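Local coordinates for protein probable exosome complex exonuclease 2 (Pyrococcus abyssi, PDB 2PO1) that is probably a non-catalytic component of the archaeal exosome, an RNA-degrading complex, and probably contributes to structuring the active site of its partner Rrp41, at residues A106-R111 against K239-A244. Residues are numbered along the deposited sequence; the frame is centred on the assembly and turned at random.
Sequences AIELAR and KSEGGA. With nucleotides of chain A.
Glu108, on helix 104-118, reaches Ser240 at the end of strand 234-240, the outermost strand, within this chain, of a four-stranded antiparallel sheet in the second half of this RNase PH fold. With CG anti to the backbone N (chi1 165°) and an extended chain, the carboxylate is carried across to the strand, OE1 lying 3.5 Å from Ser240 CB. No direct hydrogen bond joins the segments. Instead, a water donates to Glu108 OE1 and accepts from Glu241 N at 3.0 Å, while Gln238 NE2 also binds OE1.

Glu108 OE2 and Glu241 OE1 lie 4.2 Å apart, the carboxylate planes turned 79° from each other; each oxygen has a salt bridge to a basic side chain of another protein chain, which probably offsets the like charges.

Three residues further along the helix, Arg111 grips the RNA backbone. Its NH1 donates to OP2 of A9 of chain A at 3.0 Å and weakly to OP1 of A8 of chain A; NH2 adds weak bonds to OP1 and OP2 of A9 of chain A, this OP2 lying at the guanidinium edge. Replacing Arg111 with an alanine would probably leave these two phosphates without this positive partner.

At the end of the strand, Lys239 extends its side chain along the loop that follows: NZ donates to Glu241 O at 2.9 Å and to Gly243 O at 2.8 Å, the latter from above the carbonyl plane.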
ATOM      1  N   ALA C 106     -11.317   4.002 -12.910  1.00 13.96           N
ATOM      2  CA  ALA C 106     -12.254   4.170 -11.819  1.00 13.51           C
ATOM      3  C   ALA C 106     -12.121   5.596 -11.283  1.00 13.14           C
ATOM      4  O   ALA C 106     -13.110   6.231 -10.933  1.00 15.74           O
ATOM      5  CB  ALA C 106     -11.911   3.186 -10.673  1.00 12.11           C
ATOM      6  N   ILE C 107     -10.890   6.074 -11.194  1.00 12.73           N
ATOM      7  CA  ILE C 107     -10.599   7.361 -10.678  1.00 13.26           C
ATOM      8  C   ILE C 107     -11.170   8.436 -11.587  1.00 14.69           C
ATOM      9  O   ILE C 107     -11.754   9.391 -11.086  1.00 13.95           O
ATOM     10  CB  ILE C 107      -9.100   7.547 -10.492  1.00 14.38           C
ATOM     11  CG1 ILE C 107      -8.688   6.709  -9.283  1.00 11.99           C
ATOM     12  CG2 ILE C 107      -8.826   8.986 -10.257  1.00 13.49           C
ATOM     13  CD1 ILE C 107      -7.212   6.404  -9.182  1.00 14.20           C
ATOM     14  N   GLU C 108     -11.057   8.278 -12.897  1.00 13.54           N
ATOM     15  CA  GLU C 108     -11.597   9.302 -13.774  1.00 15.45           C
ATOM     16  C   GLU C 108     -13.123   9.295 -13.733  1.00 15.55           C
ATOM     17  O   GLU C 108     -13.745  10.347 -13.737  1.00 17.51           O
ATOM     18  CB  GLU C 108     -11.102   9.084 -15.217  1.00 16.14           C
ATOM     19  CG  GLU C 108     -11.905   9.891 -16.271  1.00 18.10           C
ATOM     20  CD  GLU C 108     -11.418   9.554 -17.664  1.00 17.78           C
ATOM     21  OE1 GLU C 108     -10.870  10.437 -18.328  1.00 20.25           O
ATOM     22  OE2 GLU C 108     -11.481   8.371 -18.047  1.00 18.20           O
ATOM     23  N   LEU C 109     -13.734   8.113 -13.694  1.00 14.81           N
ATOM     24  CA  LEU C 109     -15.194   8.001 -13.575  1.00 13.48           C
ATOM     25  C   LEU C 109     -15.644   8.685 -12.320  1.00 13.80           C
ATOM     26  O   LEU C 109     -16.517   9.480 -12.359  1.00 13.38           O
ATOM     27  CB  LEU C 109     -15.585   6.517 -13.480  1.00 13.07           C
ATOM     28  CG  LEU C 109     -15.491   5.782 -14.831  1.00 12.29           C
ATOM     29  CD1 LEU C 109     -15.578   4.272 -14.630  1.00 14.69           C
ATOM     30  CD2 LEU C 109     -16.593   6.251 -15.796  1.00 14.54           C
ATOM     31  N   ALA C 110     -15.019   8.376 -11.180  1.00 14.42           N
ATOM     32  CA  ALA C 110     -15.412   9.027  -9.906  1.00 14.08           C
ATOM     33  C   ALA C 110     -15.326  10.534  -9.964  1.00 14.06           C
ATOM     34  O   ALA C 110     -16.121  11.243  -9.379  1.00 14.20           O
ATOM     35  CB  ALA C 110     -14.522   8.537  -8.778  1.00 12.53           C
ATOM     36  N   ARG C 111     -14.237  11.018 -10.524  1.00 12.87           N
ATOM     37  CA  ARG C 111     -13.971  12.423 -10.459  1.00 13.24           C
ATOM     38  C   ARG C 111     -14.869  13.181 -11.392  1.00 13.91           C
ATOM     39  O   ARG C 111     -15.364  14.212 -11.048  1.00 16.38           O
ATOM     40  CB  ARG C 111     -12.470  12.640 -10.724  1.00 11.05           C
ATOM     41  CG  ARG C 111     -11.694  12.129  -9.589  1.00 13.17           C
ATOM     42  CD  ARG C 111     -10.214  12.338  -9.765  1.00 13.24           C
ATOM     43  NE  ARG C 111      -9.898  13.674 -10.310  1.00 15.52           N
ATOM     44  CZ  ARG C 111      -9.644  14.737  -9.553  1.00 18.61           C
ATOM     45  NH1 ARG C 111      -9.682  14.672  -8.198  1.00 17.20           N
ATOM     46  NH2 ARG C 111      -9.326  15.872 -10.146  1.00 21.31           N
ATOM     47  N   LYS C 239     -13.564  14.946 -22.383  1.00 18.91           N
ATOM     48  CA  LYS C 239     -13.059  14.110 -23.460  1.00 18.19           C
ATOM     49  C   LYS C 239     -12.186  13.089 -22.720  1.00 18.05           C
ATOM     50  O   LYS C 239     -11.333  13.486 -21.883  1.00 17.68           O
ATOM     51  CB  LYS C 239     -12.216  14.942 -24.409  1.00 18.11           C
ATOM     52  CG  LYS C 239     -11.759  14.165 -25.624  1.00 16.79           C
ATOM     53  CD  LYS C 239     -10.400  13.560 -25.412  1.00 12.22           C
ATOM     54  CE  LYS C 239      -9.932  12.869 -26.706  1.00 16.12           C
ATOM     55  NZ  LYS C 239      -8.475  12.536 -26.603  1.00 12.93           N
ATOM     56  N   SER C 240     -12.429  11.788 -22.984  1.00 19.37           N
ATOM     57  CA  SER C 240     -11.700  10.691 -22.405  1.00 18.75           C
ATOM     58  C   SER C 240     -11.153   9.743 -23.494  1.00 19.08           C
ATOM     59  O   SER C 240     -11.612   9.744 -24.630  1.00 20.35           O
ATOM     60  CB  SER C 240     -12.531   9.917 -21.383  1.00 18.15           C
ATOM     61  OG  SER C 240     -13.676   9.353 -21.966  1.00 19.97           O
ATOM     62  N   GLU C 241     -10.152   8.958 -23.126  1.00 18.36           N
ATOM     63  CA  GLU C 241      -9.432   8.070 -24.057  1.00 17.36           C
ATOM     64  C   GLU C 241      -8.788   8.960 -25.092  1.00 17.90           C
ATOM     65  O   GLU C 241      -8.690  10.171 -24.858  1.00 16.62           O
ATOM     66  CB  GLU C 241     -10.379   7.047 -24.713  1.00 18.41           C
ATOM     67  CG  GLU C 241     -11.232   6.266 -23.732  1.00 15.06           C
ATOM     68  CD  GLU C 241     -10.415   5.790 -22.528  1.00 18.95           C
ATOM     69  OE1 GLU C 241     -10.858   5.929 -21.394  1.00 18.72           O
ATOM     70  OE2 GLU C 241      -9.288   5.357 -22.727  1.00 23.88           O
ATOM     71  N   GLY C 242      -8.318   8.357 -26.192  1.00 17.35           N
ATOM     72  CA  GLY C 242      -7.566   9.080 -27.198  1.00 20.64           C
ATOM     73  C   GLY C 242      -8.489   9.696 -28.239  1.00 21.57           C
ATOM     74  O   GLY C 242      -9.605  10.112 -27.942  1.00 21.52           O
ATOM     75  N   GLY C 243      -8.015   9.763 -29.471  1.00 22.92           N
ATOM     76  CA  GLY C 243      -8.809  10.445 -30.511  1.00 24.20           C
ATOM     77  C   GLY C 243      -8.822  11.939 -30.316  1.00 24.45           C
ATOM     78  O   GLY C 243      -8.219  12.475 -29.387  1.00 23.62           O
ATOM     79  N   ALA C 244      -9.555  12.603 -31.208  1.00 25.25           N
ATOM     80  CA  ALA C 244      -9.595  14.023 -31.282  1.00 25.54           C
ATOM     81  C   ALA C 244     -10.996  14.364 -31.719  1.00 25.36           C
ATOM     82  O   ALA C 244     -11.602  13.623 -32.475  1.00 26.93           O
ATOM     83  CB  ALA C 244      -8.632  14.520 -32.293  1.00 26.42           C
TER
ATOM     84  P     A A   8     -10.481  13.867  -5.151  0.90 42.32           P
ATOM     85  OP1   A A   8     -10.805  12.935  -6.281  0.90 40.05           O
ATOM     86  OP2   A A   8      -9.072  13.882  -4.651  0.90 40.89           O
ATOM     87  O5'   A A   8     -10.973  15.388  -5.404  0.90 47.50           O
ATOM     88  C5'   A A   8     -12.314  15.746  -5.851  0.90 48.13           C
ATOM     89  C4'   A A   8     -12.609  17.243  -5.781  0.90 50.66           C
ATOM     90  O4'   A A   8     -12.730  17.640  -4.399  0.90 55.48           O
ATOM     91  C3'   A A   8     -11.574  18.247  -6.281  0.90 50.22           C
ATOM     92  O3'   A A   8     -11.499  18.372  -7.694  0.90 45.90           O
ATOM     93  C2'   A A   8     -12.076  19.533  -5.635  0.90 57.82           C
ATOM     94  O2'   A A   8     -13.312  20.018  -6.153  0.90 61.33           O
ATOM     95  C1'   A A   8     -12.255  18.958  -4.236  0.90 60.32           C
ATOM     96  N9    A A   8     -11.035  18.874  -3.415  0.90 60.82           N
ATOM     97  C8    A A   8     -10.273  17.758  -3.124  0.90 57.51           C
ATOM     98  N7    A A   8      -9.246  17.978  -2.339  0.90 58.08           N
ATOM     99  C5    A A   8      -9.346  19.339  -2.101  0.90 62.41           C
ATOM    100  C6    A A   8      -8.556  20.208  -1.331  0.90 65.82           C
ATOM    101  N6    A A   8      -7.494  19.759  -0.656  0.90 66.37           N
ATOM    102  N1    A A   8      -8.906  21.524  -1.285  0.90 70.38           N
ATOM    103  C2    A A   8      -9.990  21.947  -1.968  0.90 70.97           C
ATOM    104  N3    A A   8     -10.823  21.222  -2.720  0.90 67.87           N
ATOM    105  C4    A A   8     -10.437  19.918  -2.745  0.90 64.17           C
ATOM    106  P     A A   9     -10.070  18.490  -8.393  0.90 41.47           P
ATOM    107  OP1   A A   9     -10.401  18.479  -9.837  0.90 40.93           O
ATOM    108  OP2   A A   9      -9.096  17.542  -7.754  0.90 33.87           O
ATOM    109  O5'   A A   9      -9.576  19.956  -8.002  0.90 46.71           O
ATOM    110  C5'   A A   9     -10.278  21.102  -8.513  0.90 52.14           C
ATOM    111  C4'   A A   9      -9.552  22.336  -8.037  0.90 57.39           C
ATOM    112  O4'   A A   9      -9.559  22.285  -6.596  0.90 59.28           O
ATOM    113  C3'   A A   9      -8.073  22.364  -8.385  0.90 55.02           C
ATOM    114  O3'   A A   9      -7.872  22.881  -9.687  0.90 57.01           O
ATOM    115  C2'   A A   9      -7.505  23.279  -7.318  0.90 60.03           C
ATOM    116  O2'   A A   9      -7.744  24.652  -7.581  0.90 66.38           O
ATOM    117  C1'   A A   9      -8.314  22.788  -6.124  0.90 62.25           C
ATOM    118  N9    A A   9      -7.620  21.775  -5.335  0.90 59.67           N
ATOM    119  C8    A A   9      -7.676  20.406  -5.460  0.90 55.52           C
ATOM    120  N7    A A   9      -6.919  19.776  -4.586  0.90 55.47           N
ATOM    121  C5    A A   9      -6.345  20.801  -3.836  0.90 59.20           C
ATOM    122  C6    A A   9      -5.442  20.812  -2.747  0.90 61.48           C
ATOM    123  N6    A A   9      -4.934  19.703  -2.200  0.90 60.12           N
ATOM    124  N1    A A   9      -5.065  22.012  -2.239  0.90 67.46           N
ATOM    125  C2    A A   9      -5.563  23.135  -2.788  0.90 70.59           C
ATOM    126  N3    A A   9      -6.416  23.245  -3.814  0.90 68.09           N
ATOM    127  C4    A A   9      -6.765  22.038  -4.292  0.90 62.02           C
TER
HETATM  128  O   HOH W   1      -9.067   9.795 -20.475  1.00 19.81           O